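Local atomic coordinates of toll-receptor-related 2 (Hydra vulgaris, PDB entry 4W8H), a protein that is a Toll-related membrane receptor of Hydra that probably signals through its cytoplasmic TIR domain, the part described here. Residues N21-V24 against F25-R29. Numbering follows the deposited sequence.
Sequences NTLV and FKLER. Unlike the reference sequence in segment 25-29: Lys26 (reference Glu), Leu27 (reference Val).
Leu23 O takes the backbone hydrogen bond of Leu27 N at 2.9 Å, and the Leu27 side chain crowds the same oxygen, with CG 3.3 Å from Leu23 O. One turn of helix thus couples a backbone bond to a side-chain pair: the two leucines run side by side in the same direction, and their CD1 methyls meet at 3.8 Å. Leu23 reaches its neighbour because CG stands anti to its own backbone N (chi1 176°), whereas Leu27 CG lies anti to its carbonyl carbon. In the flavodoxin-like TIR fold, helix 16-29 links parallel strands 5-10 and 34-35 in a beta-alpha-beta unit, and the two leucines form part of its buried side, packed on Ile9 and on Leu122 and Phe123 of helix 115-127. One residue further along, Val24 and Glu28 repeat the scheme with a different chemistry. Glu28 N bonds to Val24 O at 2.9 Å, nearly straight (N-H...O 167°), while the Glu28 chain runs alongside Val24 and brings CD to 3.8 Å from Val24 CG1; its OE2 continues to a salt bridge with Arg39. With an alanine here the carboxylate is gone, so the Arg39 charge would probably lose its mate and Val24 CG1 the chain that runs alongside it. Where the backbone widens into a pi-type turn, Phe25 CB sits 3.1 Å from Asn21 O, and Arg29 CD lies over one face of the phenyl ring, 3.4 Å above its plane and displaced toward the rim.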
loop_
_atom_site.group_PDB
_atom_site.type_symbol
_atom_site.label_atom_id
_atom_site.label_comp_id
_atom_site.label_asym_id
_atom_site.label_seq_id
_atom_site.Cartn_x
_atom_site.Cartn_y
_atom_site.Cartn_z
ATOM N N ASN A 21 -6.914 10.589 3.990
ATOM C CA ASN A 21 -8.007 11.409 3.493
ATOM C C ASN A 21 -8.303 11.247 2.039
ATOM O O ASN A 21 -9.425 11.582 1.617
ATOM C CB ASN A 21 -7.736 12.890 3.808
ATOM C CG ASN A 21 -7.599 13.142 5.275
ATOM O OD1 ASN A 21 -6.580 13.644 5.736
ATOM N ND2 ASN A 21 -8.603 12.745 6.030
ATOM N N THR A 22 -7.327 10.786 1.255
ATOM C CA THR A 22 -7.541 10.575 -0.179
ATOM C C THR A 22 -7.588 9.101 -0.528
ATOM O O THR A 22 -8.609 8.616 -1.011
ATOM C CB THR A 22 -6.505 11.355 -1.017
ATOM O OG1 THR A 22 -6.629 12.756 -0.749
ATOM C CG2 THR A 22 -6.709 11.100 -2.522
ATOM N N LEU A 23 -6.504 8.371 -0.277
ATOM C CA LEU A 23 -6.456 6.980 -0.719
ATOM C C LEU A 23 -7.447 6.087 0.009
ATOM O O LEU A 23 -8.272 5.399 -0.624
ATOM C CB LEU A 23 -5.009 6.486 -0.557
ATOM C CG LEU A 23 -4.749 5.014 -0.879
ATOM C CD1 LEU A 23 -5.056 4.671 -2.289
ATOM C CD2 LEU A 23 -3.334 4.635 -0.508
ATOM N N VAL A 24 -7.378 6.052 1.348
ATOM C CA VAL A 24 -8.309 5.179 2.075
ATOM C C VAL A 24 -9.748 5.621 1.857
ATOM O O VAL A 24 -10.635 4.807 1.637
ATOM C CB VAL A 24 -7.974 5.160 3.585
ATOM C CG1 VAL A 24 -9.053 4.494 4.391
ATOM C CG2 VAL A 24 -6.654 4.475 3.830
ATOM N N PHE A 25 -9.990 6.927 1.920
ATOM C CA PHE A 25 -11.312 7.486 1.680
ATOM C C PHE A 25 -11.890 6.988 0.371
ATOM O O PHE A 25 -13.032 6.524 0.349
ATOM C CB PHE A 25 -11.187 9.006 1.674
ATOM C CG PHE A 25 -12.486 9.756 1.522
ATOM C CD1 PHE A 25 -13.409 9.750 2.540
ATOM C CD2 PHE A 25 -12.724 10.529 0.417
ATOM C CE1 PHE A 25 -14.588 10.493 2.432
ATOM C CE2 PHE A 25 -13.907 11.267 0.302
ATOM C CZ PHE A 25 -14.816 11.232 1.307
ATOM N N LYS A 26 -11.132 7.072 -0.708
ATOM C CA LYS A 26 -11.641 6.649 -2.007
ATOM C C LYS A 26 -11.815 5.147 -2.107
ATOM O O LYS A 26 -12.789 4.666 -2.717
ATOM C CB LYS A 26 -10.757 7.181 -3.102
ATOM C CG LYS A 26 -11.052 8.658 -3.364
ATOM C CD LYS A 26 -10.399 9.162 -4.600
ATOM C CE LYS A 26 -10.859 8.472 -5.882
ATOM N NZ LYS A 26 -12.319 8.396 -6.105
ATOM N N LEU A 27 -10.873 4.389 -1.539
ATOM C CA LEU A 27 -11.004 2.941 -1.573
ATOM C C LEU A 27 -12.276 2.497 -0.884
ATOM O O LEU A 27 -13.044 1.695 -1.427
ATOM C CB LEU A 27 -9.780 2.293 -0.915
ATOM C CG LEU A 27 -8.467 2.319 -1.696
ATOM C CD1 LEU A 27 -7.293 2.019 -0.751
ATOM C CD2 LEU A 27 -8.459 1.341 -2.853
ATOM N N GLU A 28 -12.538 3.033 0.301
ATOM C CA GLU A 28 -13.688 2.610 1.085
ATOM C C GLU A 28 -14.986 3.044 0.405
ATOM O O GLU A 28 -15.976 2.300 0.398
ATOM C CB GLU A 28 -13.544 3.081 2.535
ATOM C CG GLU A 28 -12.396 2.333 3.258
ATOM C CD GLU A 28 -12.344 2.580 4.736
ATOM O OE1 GLU A 28 -12.706 3.677 5.202
ATOM O OE2 GLU A 28 -11.911 1.646 5.431
ATOM N N ARG A 29 -14.973 4.224 -0.208
ATOM C CA ARG A 29 -16.186 4.668 -0.952
ATOM C C ARG A 29 -16.497 3.750 -2.131
ATOM O O ARG A 29 -17.652 3.582 -2.513
ATOM C CB ARG A 29 -16.021 6.107 -1.411
ATOM C CG ARG A 29 -16.219 7.089 -0.266
ATOM C CD ARG A 29 -15.831 8.495 -0.640
ATOM N NE ARG A 29 -16.705 9.032 -1.676
ATOM C CZ ARG A 29 -17.804 9.750 -1.453
ATOM N NH1 ARG A 29 -18.167 10.037 -0.212
ATOM N NH2 ARG A 29 -18.534 10.196 -2.475
#